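Local atomic coordinates of Dna-binding protein RAP1 (Saccharomyces cerevisiae, PDB entry 4BJT), a protein that binds DNA at repressor/activator sites and at telomeres, and through its C-terminal domain binds Rif1, probably recruiting it there. Residues K71-T75 with D76-P80; F83-S87 with T88-M92; V112-L115 with C116-G120; L137-F140 with P141-F144. All coordinates share one frame; numbering follows the deposited sequence.

Interaction 1: residues K71-T75 with D76-P80; sequences KIATT and DLFLP
Leu77 and Phe78 both turn their backbone N-H groups onto a single acceptor, Thr74 O. The Phe78 N to Thr74 O bond is 3.1 Å long and lies in the carbonyl plane, whereas Leu77 N, 3.0 Å from Thr74 O, stands above that plane, 53° out of it. The same carbonyl oxygen sits at the edge of the Phe78 ring, 3.6 Å from Phe78 CD2. On the outer side of the bend the Thr74 hydroxyl reaches the carboxylate of Asp76. The 2.4 Å between Thr74 OG1 and Asp76 OD1 is too short to trust as a bond length, although the two groups plainly face each other; Thr74 OG1 (chi1 54°) and Asp76 CG (chi1 64°) each sit between the backbone N and carbonyl carbon of their own residue, which brings hydroxyl and carboxylate together.

With Thr75 and Asp76 at its corners, the chain makes a type I beta turn, and directly before it Ala73 is the centre of an inverse gamma turn. Ala73 CB lies 3.6 Å from Phe78 CE2, and methyl and ring close the buried flank of the bend. Further along, Leu77 CD1 comes 3.8 Å from Ile72 O.

Behind this, Phe78 stacks on Phe82 and touches Phe144 of helix 140-150. Arg122 NE bonds Thr75 O, and the Arg122 backbone pairs with that of Leu77.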
loop_
_atom_site.group_PDB
_atom_site.type_symbol
_atom_site.label_atom_id
_atom_site.label_comp_id
_atom_site.label_asym_id
_atom_site.label_seq_id
_atom_site.Cartn_x
_atom_site.Cartn_y
_atom_site.Cartn_z
ATOM N N LYS C 71 -10.870 -3.877 -13.448
ATOM C CA LYS C 71 -11.775 -4.944 -13.002
ATOM C C LYS C 71 -11.699 -5.220 -11.496
ATOM O O LYS C 71 -12.720 -5.484 -10.850
ATOM C CB LYS C 71 -11.526 -6.238 -13.801
ATOM C CG LYS C 71 -12.614 -7.296 -13.641
ATOM C CD LYS C 71 -12.238 -8.649 -14.274
ATOM C CE LYS C 71 -11.852 -8.572 -15.737
ATOM N NZ LYS C 71 -11.705 -9.922 -16.346
ATOM N N ILE C 72 -10.502 -5.131 -10.924
ATOM C CA ILE C 72 -10.326 -5.399 -9.493
ATOM C C ILE C 72 -10.948 -4.303 -8.606
ATOM O O ILE C 72 -11.123 -4.522 -7.406
ATOM C CB ILE C 72 -8.819 -5.553 -9.186
ATOM C CG1 ILE C 72 -8.542 -6.230 -7.816
ATOM C CG2 ILE C 72 -8.076 -4.216 -9.312
ATOM C CD1 ILE C 72 -8.996 -7.651 -7.699
ATOM N N ALA C 73 -11.216 -3.112 -9.181
ATOM C CA ALA C 73 -11.728 -1.981 -8.401
ATOM C C ALA C 73 -13.227 -2.078 -8.303
ATOM O O ALA C 73 -13.944 -1.573 -9.156
ATOM C CB ALA C 73 -11.311 -0.651 -9.033
ATOM N N THR C 74 -13.710 -2.781 -7.292
ATOM C CA THR C 74 -15.116 -3.030 -7.097
ATOM C C THR C 74 -15.734 -2.044 -6.113
ATOM O O THR C 74 -15.017 -1.387 -5.355
ATOM C CB THR C 74 -15.286 -4.466 -6.586
ATOM O OG1 THR C 74 -14.466 -4.601 -5.434
ATOM C CG2 THR C 74 -14.806 -5.490 -7.589
ATOM N N THR C 75 -17.081 -2.004 -6.076
ATOM C CA THR C 75 -17.808 -1.113 -5.151
ATOM C C THR C 75 -17.669 -1.526 -3.692
ATOM O O THR C 75 -18.004 -0.717 -2.821
ATOM C CB THR C 75 -19.269 -0.939 -5.557
ATOM O OG1 THR C 75 -19.952 -2.200 -5.436
ATOM C CG2 THR C 75 -19.424 -0.355 -6.952
ATOM N N ASP C 76 -17.158 -2.738 -3.387
ATOM C CA ASP C 76 -16.909 -3.049 -1.979
ATOM C C ASP C 76 -15.621 -2.426 -1.480
ATOM O O ASP C 76 -15.432 -2.379 -0.269
ATOM C CB ASP C 76 -16.912 -4.541 -1.666
ATOM C CG ASP C 76 -15.838 -5.278 -2.341
ATOM O OD1 ASP C 76 -15.804 -5.235 -3.550
ATOM O OD2 ASP C 76 -14.996 -5.883 -1.638
ATOM N N LEU C 77 -14.741 -1.947 -2.392
ATOM C CA LEU C 77 -13.470 -1.306 -2.047
ATOM C C LEU C 77 -13.452 0.209 -2.273
ATOM O O LEU C 77 -12.751 0.925 -1.565
ATOM C CB LEU C 77 -12.360 -1.923 -2.889
ATOM C CG LEU C 77 -12.128 -3.425 -2.697
ATOM C CD1 LEU C 77 -11.084 -3.918 -3.688
ATOM C CD2 LEU C 77 -11.699 -3.736 -1.287
ATOM N N PHE C 78 -14.233 0.683 -3.253
ATOM C CA PHE C 78 -14.248 2.083 -3.666
ATOM C C PHE C 78 -15.624 2.668 -3.653
ATOM O O PHE C 78 -16.621 1.981 -3.923
ATOM C CB PHE C 78 -13.673 2.201 -5.068
ATOM C CG PHE C 78 -12.229 1.774 -5.170
ATOM C CD1 PHE C 78 -11.207 2.662 -4.891
ATOM C CD2 PHE C 78 -11.897 0.486 -5.550
ATOM C CE1 PHE C 78 -9.876 2.288 -5.051
ATOM C CE2 PHE C 78 -10.566 0.086 -5.633
ATOM C CZ PHE C 78 -9.562 0.995 -5.405
ATOM N N LEU C 79 -15.674 3.967 -3.356
ATOM C CA LEU C 79 -16.899 4.756 -3.289
ATOM C C LEU C 79 -17.243 5.317 -4.646
ATOM O O LEU C 79 -16.397 5.364 -5.551
ATOM C CB LEU C 79 -16.685 5.919 -2.299
ATOM C CG LEU C 79 -16.562 5.484 -0.851
ATOM C CD1 LEU C 79 -15.615 6.356 -0.089
ATOM C CD2 LEU C 79 -17.889 5.429 -0.182
ATOM N N PRO C 80 -18.485 5.836 -4.813
ATOM C CA PRO C 80 -18.860 6.384 -6.119
ATOM C C PRO C 80 -17.886 7.442 -6.670
ATOM O O PRO C 80 -17.638 7.451 -7.871
ATOM C CB PRO C 80 -20.265 6.941 -5.869
ATOM C CG PRO C 80 -20.795 6.087 -4.776
ATOM C CD PRO C 80 -19.625 5.791 -3.888
#

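Interaction 2: residues F83-S87 with T88-M92; sequences FHFGS and TRQFM
Phe85 offers one ring face to Phe91, whose CA stands 3.9 Å from the ring centroid, almost straight above it. At the edge of the same ring, near its plane, comes Gln90 OE1. The two phenylalanine rings form an offset edge-to-face pair with planes 70° apart: Phe91 points its edge at the Phe85 face, and Phe91 CD1 closes to 3.8 Å from Phe85 CE2. All this surrounds the start of helix 88-99, where Ser87 is the N-cap. Its OG, held between its own N and carbonyl carbon (chi1 63°), accepts Gln90 N at 3.1 Å, while Ser87 O takes Phe91 N in the first backbone turn.

The Gln90 side chain reaches back past the cap to Gly86. CG is trans to the backbone N and the chain runs extended, which carries the amide back along the loop, crossing Phe85. Arg89, on the exposed side, makes a salt bridge with Asp64; the buried Thr88 bonds Ile66 O through OG1. Inward, Phe91 meets Phe82 and Phe144 edge-to-face.

Gln90 OE1 has two donors: Gly86 N at 2.8 Å, in a nearly straight bond of 171°, and a water at 3.1 Å from OE1 that also donates to His84 O.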
loop_
_atom_site.group_PDB
_atom_site.type_symbol
_atom_site.label_atom_id
_atom_site.label_comp_id
_atom_site.label_asym_id
_atom_site.label_seq_id
_atom_site.Cartn_x
_atom_site.Cartn_y
_atom_site.Cartn_z
ATOM N N PHE C 83 -15.134 6.166 -9.096
ATOM C CA PHE C 83 -15.557 5.817 -10.463
ATOM C C PHE C 83 -15.779 7.035 -11.360
ATOM O O PHE C 83 -15.969 6.869 -12.567
ATOM C CB PHE C 83 -16.779 4.920 -10.390
ATOM C CG PHE C 83 -16.465 3.601 -9.726
ATOM C CD1 PHE C 83 -15.834 2.595 -10.418
ATOM C CD2 PHE C 83 -16.754 3.391 -8.383
ATOM C CE1 PHE C 83 -15.484 1.395 -9.786
ATOM C CE2 PHE C 83 -16.397 2.202 -7.743
ATOM C CZ PHE C 83 -15.762 1.204 -8.451
ATOM N N HIS C 84 -15.792 8.242 -10.783
ATOM C CA HIS C 84 -15.910 9.478 -11.542
ATOM C C HIS C 84 -14.575 10.007 -12.047
ATOM O O HIS C 84 -14.575 10.922 -12.867
ATOM C CB HIS C 84 -16.675 10.531 -10.766
ATOM C CG HIS C 84 -18.139 10.221 -10.775
ATOM N ND1 HIS C 84 -18.738 9.552 -9.737
ATOM C CD2 HIS C 84 -19.054 10.416 -11.750
ATOM C CE1 HIS C 84 -20.015 9.427 -10.066
ATOM N NE2 HIS C 84 -20.241 9.875 -11.293
ATOM N N PHE C 85 -13.440 9.406 -11.638
ATOM C CA PHE C 85 -12.160 9.780 -12.262
ATOM C C PHE C 85 -12.215 9.365 -13.719
ATOM O O PHE C 85 -12.874 8.399 -14.079
ATOM C CB PHE C 85 -10.977 9.113 -11.580
ATOM C CG PHE C 85 -10.650 9.746 -10.255
ATOM C CD1 PHE C 85 -10.135 11.033 -10.190
ATOM C CD2 PHE C 85 -10.778 9.038 -9.085
ATOM C CE1 PHE C 85 -9.879 11.635 -8.958
ATOM C CE2 PHE C 85 -10.510 9.631 -7.857
ATOM C CZ PHE C 85 -10.043 10.919 -7.793
ATOM N N GLY C 86 -11.544 10.134 -14.581
ATOM C CA GLY C 86 -11.591 9.882 -16.011
ATOM C C GLY C 86 -10.571 8.908 -16.543
ATOM O O GLY C 86 -10.648 8.487 -17.708
ATOM N N SER C 87 -9.589 8.566 -15.712
ATOM C CA SER C 87 -8.495 7.697 -16.111
ATOM C C SER C 87 -7.736 7.255 -14.872
ATOM O O SER C 87 -7.812 7.889 -13.806
ATOM C CB SER C 87 -7.549 8.464 -17.042
ATOM O OG SER C 87 -6.955 9.572 -16.373
ATOM N N THR C 88 -6.920 6.226 -15.033
ATOM C CA THR C 88 -6.068 5.768 -13.939
ATOM C C THR C 88 -5.097 6.875 -13.544
ATOM O O THR C 88 -4.870 7.104 -12.360
ATOM C CB THR C 88 -5.335 4.478 -14.322
ATOM O OG1 THR C 88 -6.325 3.515 -14.627
ATOM C CG2 THR C 88 -4.417 3.973 -13.209
ATOM N N ARG C 89 -4.544 7.588 -14.539
ATOM C CA ARG C 89 -3.605 8.669 -14.265
ATOM C C ARG C 89 -4.259 9.746 -13.380
ATOM O O ARG C 89 -3.614 10.252 -12.466
ATOM C CB ARG C 89 -3.075 9.263 -15.576
ATOM C CG ARG C 89 -2.039 10.347 -15.372
ATOM C CD ARG C 89 -1.554 10.876 -16.690
ATOM N NE ARG C 89 -0.714 9.918 -17.415
ATOM C CZ ARG C 89 0.604 9.754 -17.239
ATOM N NH1 ARG C 89 1.254 10.461 -16.331
ATOM N NH2 ARG C 89 1.269 8.867 -17.963
ATOM N N GLN C 90 -5.511 10.098 -13.647
ATOM C CA GLN C 90 -6.177 11.136 -12.868
ATOM C C GLN C 90 -6.309 10.705 -11.408
ATOM O O GLN C 90 -6.047 11.496 -10.493
ATOM C CB GLN C 90 -7.519 11.519 -13.465
ATOM C CG GLN C 90 -8.062 12.793 -12.825
ATOM C CD GLN C 90 -9.332 13.244 -13.492
ATOM O OE1 GLN C 90 -10.239 12.451 -13.678
ATOM N NE2 GLN C 90 -9.382 14.487 -13.980
ATOM N N PHE C 91 -6.698 9.442 -11.181
ATOM C CA PHE C 91 -6.781 8.897 -9.825
ATOM C C PHE C 91 -5.416 8.939 -9.150
ATOM O O PHE C 91 -5.293 9.406 -8.019
ATOM C CB PHE C 91 -7.322 7.460 -9.849
ATOM C CG PHE C 91 -7.107 6.687 -8.565
ATOM C CD1 PHE C 91 -7.904 6.920 -7.447
ATOM C CD2 PHE C 91 -6.109 5.745 -8.470
ATOM C CE1 PHE C 91 -7.689 6.222 -6.259
ATOM C CE2 PHE C 91 -5.878 5.069 -7.275
ATOM C CZ PHE C 91 -6.704 5.277 -6.190
ATOM N N MET C 92 -4.375 8.480 -9.841
ATOM C CA MET C 92 -3.037 8.402 -9.256
ATOM C C MET C 92 -2.525 9.792 -8.921
ATOM O O MET C 92 -1.875 9.969 -7.896
ATOM C CB MET C 92 -2.041 7.703 -10.202
ATOM C CG MET C 92 -2.367 6.254 -10.471
ATOM S SD MET C 92 -2.413 5.193 -8.984
ATOM C CE MET C 92 -0.860 5.467 -8.323
HETATM O O HOH W 1 -13.213 13.380 -13.533
#

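Interaction 3: residues V112-L115 with C116-G120; sequences VQDL and CDETG
Leu115 and Thr119 form the close-packed side of this last stretch of helix 108-119. Thr119 OG1 donates to Leu115 O at only 2.6 Å, lying in the carbonyl plane on a lone pair, while Thr119 N makes no more than a weak bond to the same oxygen. The hydroxyl gets there because OG1 sits between the backbone N and carbonyl carbon of Thr119 (chi1 45°), turned back along the helix. Leu115 runs beside it, with its CD2 3.8 Å from Thr119 OG1, and the leucine is buried against Leu95 and Val98 of helix 88-99 and Ser126 of helix 123-132. One turn earlier, Val112 packs on Thr127 and Leu130 of helix 123-132 and on an apolar side chain of the bound Rif1 peptide. Gly120, with positive phi (72°), takes the chain out of the helix.

The other side is looser and polar. The Gln113 chain bends at its second torsion so that NE2 comes 3.1 Å from Asp117 OD1, meeting it from above the carboxylate plane; a second contact, NE2 to Asp117 OD2, is weak. The far end of that amide, OE1, accepts from Lys123 NZ. Asp114 and Glu118 lie side by side pointing the same way, with Asp114 OD1 4.4 Å from Glu118 OE2, and a water donates to both, weakly to the aspartate. Asp114 OD2 pairs with Lys110 and Tyr103 OH.

Two acidic groups so close would be expected to raise each other's proton affinity somewhat, an effect that the bridging water and the Lys110 salt bridge probably offset.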
loop_
_atom_site.group_PDB
_atom_site.type_symbol
_atom_site.label_atom_id
_atom_site.label_comp_id
_atom_site.label_asym_id
_atom_site.label_seq_id
_atom_site.Cartn_x
_atom_site.Cartn_y
_atom_site.Cartn_z
ATOM N N VAL C 112 -6.925 8.624 6.363
ATOM C CA VAL C 112 -7.995 7.733 5.936
ATOM C C VAL C 112 -9.231 8.547 5.538
ATOM O O VAL C 112 -9.872 8.242 4.519
ATOM C CB VAL C 112 -8.261 6.666 7.026
ATOM C CG1 VAL C 112 -9.586 5.960 6.845
ATOM C CG2 VAL C 112 -7.108 5.652 7.066
ATOM N N GLN C 113 -9.555 9.610 6.304
ATOM C CA GLN C 113 -10.686 10.458 5.934
ATOM C C GLN C 113 -10.448 11.192 4.616
ATOM O O GLN C 113 -11.332 11.257 3.770
ATOM C CB GLN C 113 -11.000 11.471 7.054
ATOM C CG GLN C 113 -12.281 12.270 6.820
ATOM C CD GLN C 113 -13.493 11.372 6.845
ATOM O OE1 GLN C 113 -13.726 10.660 7.817
ATOM N NE2 GLN C 113 -14.248 11.316 5.758
ATOM N N ASP C 114 -9.238 11.702 4.405
ATOM C CA ASP C 114 -8.916 12.417 3.173
ATOM C C ASP C 114 -8.897 11.465 1.958
ATOM O O ASP C 114 -9.372 11.828 0.873
ATOM C CB ASP C 114 -7.576 13.138 3.318
ATOM C CG ASP C 114 -7.553 14.202 4.413
ATOM O OD1 ASP C 114 -8.645 14.643 4.844
ATOM O OD2 ASP C 114 -6.449 14.548 4.878
ATOM N N LEU C 115 -8.447 10.219 2.158
ATOM C CA LEU C 115 -8.448 9.228 1.062
ATOM C C LEU C 115 -9.875 8.843 0.663
ATOM O O LEU C 115 -10.139 8.470 -0.489
ATOM C CB LEU C 115 -7.672 7.979 1.474
ATOM C CG LEU C 115 -6.153 8.169 1.566
ATOM C CD1 LEU C 115 -5.511 7.005 2.302
ATOM C CD2 LEU C 115 -5.520 8.345 0.167
ATOM N N CYS C 116 -10.796 8.914 1.610
ATOM C CA CYS C 116 -12.211 8.675 1.364
ATOM C C CYS C 116 -12.819 9.877 0.595
ATOM O O CYS C 116 -13.382 9.712 -0.494
ATOM C CB CYS C 116 -12.893 8.443 2.709
ATOM S SG CYS C 116 -14.689 8.439 2.647
ATOM N N ASP C 117 -12.624 11.085 1.125
ATOM C CA ASP C 117 -13.223 12.301 0.563
ATOM C C ASP C 117 -12.682 12.747 -0.761
ATOM O O ASP C 117 -13.441 13.299 -1.560
ATOM C CB ASP C 117 -13.068 13.480 1.556
ATOM C CG ASP C 117 -13.797 13.298 2.873
ATOM O OD1 ASP C 117 -14.703 12.436 2.940
ATOM O OD2 ASP C 117 -13.452 14.005 3.841
ATOM N N GLU C 118 -11.368 12.561 -1.003
ATOM C CA GLU C 118 -10.726 13.062 -2.216
ATOM C C GLU C 118 -10.508 12.036 -3.301
ATOM O O GLU C 118 -10.513 12.404 -4.477
ATOM C CB GLU C 118 -9.397 13.728 -1.859
ATOM C CG GLU C 118 -9.607 14.936 -0.952
ATOM C CD GLU C 118 -8.324 15.625 -0.555
ATOM O OE1 GLU C 118 -7.645 16.187 -1.445
ATOM O OE2 GLU C 118 -7.971 15.560 0.644
ATOM N N THR C 119 -10.260 10.776 -2.929
ATOM C CA THR C 119 -9.975 9.710 -3.894
ATOM C C THR C 119 -11.027 8.590 -3.915
ATOM O O THR C 119 -10.908 7.734 -4.775
ATOM C CB THR C 119 -8.560 9.129 -3.681
ATOM O OG1 THR C 119 -8.322 8.907 -2.306
ATOM C CG2 THR C 119 -7.467 10.030 -4.193
ATOM N N GLY C 120 -12.006 8.579 -3.008
ATOM C CA GLY C 120 -13.041 7.553 -3.051
ATOM C C GLY C 120 -12.580 6.174 -2.640
ATOM O O GLY C 120 -13.174 5.182 -3.067
HETATM O O HOH W 2 -10.480 16.165 2.435
#

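Interaction 4: residues L137-F140 with P141-F144; sequences LMVF and PRYF
Tyr143 N donates to Val139 O at 3.0 Å. One residue on, Phe144 N donates to Phe140 O at 3.3 Å. These are the opening backbone bonds of helix 140-150, a central helix of this all-helical domain, and Pro141 stands in its first turn, where a residue without an N-H costs no helical bond. A water closes the step before: it donates to Met138 O at 2.7 Å and accepts from Arg142 N at 3.0 Å, filling in for a direct link between the two.

The polar ends of the side chains look elsewhere. Arg142 makes salt bridges with Asp59 through NE and with Glu55 through NH1, and Tyr143 OH bonds Asn153. What Arg142 gives to this contact is its aliphatic stem: CG is trans to the backbone N (chi1 -173°), laying CD against Val139 CG1 at 3.9 Å, with the guanidinium carried on past a bend at the third torsion.

Packing takes over on the inner side. Pro141 packs on Met92 and Ile99 of helix 88-99. Phe140 chi1 is -112°, far from any staggered position, a strained setting that swings the ring alongside Phe144, where it also touches Ile129, Leu130 and Leu115. Leu137, just ahead, makes backbone hydrogen bonds with the Rif1 peptide. The two phenylalanines point the same way, and Phe144 meets its neighbour at the ring edge, Phe144 CE2 lying 3.6 Å from Phe140 CD1.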
loop_
_atom_site.group_PDB
_atom_site.type_symbol
_atom_site.label_atom_id
_atom_site.label_comp_id
_atom_site.label_asym_id
_atom_site.label_seq_id
_atom_site.Cartn_x
_atom_site.Cartn_y
_atom_site.Cartn_z
ATOM N N LEU C 137 3.675 5.628 3.803
ATOM C CA LEU C 137 2.805 6.303 2.826
ATOM C C LEU C 137 3.368 6.329 1.431
ATOM O O LEU C 137 2.581 6.365 0.477
ATOM C CB LEU C 137 2.518 7.765 3.202
ATOM C CG LEU C 137 1.854 8.074 4.509
ATOM C CD1 LEU C 137 1.308 9.480 4.483
ATOM C CD2 LEU C 137 0.779 7.099 4.834
ATOM N N MET C 138 4.695 6.307 1.291
ATOM C CA MET C 138 5.350 6.354 -0.021
ATOM C C MET C 138 5.069 5.123 -0.874
ATOM O O MET C 138 5.319 5.175 -2.077
ATOM C CB MET C 138 6.876 6.529 0.135
ATOM C CG MET C 138 7.284 7.807 0.866
ATOM S SD MET C 138 6.999 9.336 -0.078
ATOM C CE MET C 138 5.219 9.700 0.314
ATOM N N VAL C 139 4.600 4.013 -0.265
ATOM C CA VAL C 139 4.301 2.777 -0.981
ATOM C C VAL C 139 2.790 2.735 -1.393
ATOM O O VAL C 139 2.388 1.823 -2.109
ATOM C CB VAL C 139 4.782 1.564 -0.135
ATOM C CG1 VAL C 139 4.636 0.261 -0.898
ATOM C CG2 VAL C 139 6.244 1.742 0.298
ATOM N N PHE C 140 1.946 3.731 -0.999
ATOM C CA PHE C 140 0.518 3.734 -1.411
ATOM C C PHE C 140 0.348 3.703 -2.912
ATOM O O PHE C 140 -0.426 2.899 -3.445
ATOM C CB PHE C 140 -0.231 4.956 -0.873
ATOM C CG PHE C 140 -1.251 4.620 0.161
ATOM C CD1 PHE C 140 -2.478 4.133 -0.201
ATOM C CD2 PHE C 140 -0.981 4.793 1.497
ATOM C CE1 PHE C 140 -3.446 3.834 0.761
ATOM C CE2 PHE C 140 -1.927 4.456 2.454
ATOM C CZ PHE C 140 -3.166 4.010 2.072
ATOM N N PRO C 141 1.038 4.571 -3.674
ATOM C CA PRO C 141 0.856 4.528 -5.137
ATOM C C PRO C 141 1.234 3.180 -5.743
ATOM O O PRO C 141 0.533 2.638 -6.596
ATOM C CB PRO C 141 1.733 5.677 -5.634
ATOM C CG PRO C 141 1.783 6.614 -4.472
ATOM C CD PRO C 141 1.913 5.681 -3.286
ATOM N N ARG C 142 2.321 2.600 -5.244
ATOM C CA ARG C 142 2.782 1.306 -5.679
ATOM C C ARG C 142 1.686 0.248 -5.468
ATOM O O ARG C 142 1.503 -0.646 -6.293
ATOM C CB ARG C 142 4.025 0.935 -4.822
ATOM C CG ARG C 142 4.681 -0.292 -5.292
ATOM C CD ARG C 142 5.933 -0.622 -4.474
ATOM N NE ARG C 142 6.948 0.423 -4.588
ATOM C CZ ARG C 142 8.168 0.347 -4.046
ATOM N NH1 ARG C 142 8.497 -0.680 -3.281
ATOM N NH2 ARG C 142 9.053 1.319 -4.239
ATOM N N TYR C 143 0.993 0.318 -4.334
ATOM C CA TYR C 143 -0.057 -0.640 -4.023
ATOM C C TYR C 143 -1.109 -0.602 -5.112
ATOM O O TYR C 143 -1.431 -1.638 -5.695
ATOM C CB TYR C 143 -0.665 -0.348 -2.647
ATOM C CG TYR C 143 -1.642 -1.412 -2.190
ATOM C CD1 TYR C 143 -2.917 -1.505 -2.746
ATOM C CD2 TYR C 143 -1.262 -2.384 -1.272
ATOM C CE1 TYR C 143 -3.796 -2.507 -2.363
ATOM C CE2 TYR C 143 -2.158 -3.356 -0.833
ATOM C CZ TYR C 143 -3.420 -3.424 -1.385
ATOM O OH TYR C 143 -4.249 -4.423 -0.938
ATOM N N PHE C 144 -1.631 0.578 -5.412
ATOM C CA PHE C 144 -2.709 0.663 -6.428
ATOM C C PHE C 144 -2.238 0.332 -7.829
ATOM O O PHE C 144 -2.941 -0.378 -8.543
ATOM C CB PHE C 144 -3.387 2.034 -6.391
ATOM C CG PHE C 144 -4.234 2.209 -5.165
ATOM C CD1 PHE C 144 -5.419 1.525 -5.027
ATOM C CD2 PHE C 144 -3.816 3.006 -4.122
ATOM C CE1 PHE C 144 -6.186 1.652 -3.871
ATOM C CE2 PHE C 144 -4.577 3.108 -2.955
ATOM C CZ PHE C 144 -5.756 2.433 -2.845
HETATM O O HOH W 3 4.707 4.249 -4.485
#

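How the interactions relate
Along the chain the four contacts come in series; none nests in or crosses another, and each closes a local turn. Interaction 1 bends the loop between helices 56-59 and 80-83, and interaction 2 begins helix 88-99. They meet where Phe83 packs on Ala73 and Phe78. Interaction 3 finishes helix 108-119; Gly120 O probably accepts Leu79 N from interaction 1, and Phe85 of interaction 2 packs on the Thr119 carbonyl. Interaction 4 opens helix 140-150 close to the centre of the chain and touches all the others: Phe144 meets Phe78 and Phe91, Pro141 meets Met92, and Phe140 meets Leu115.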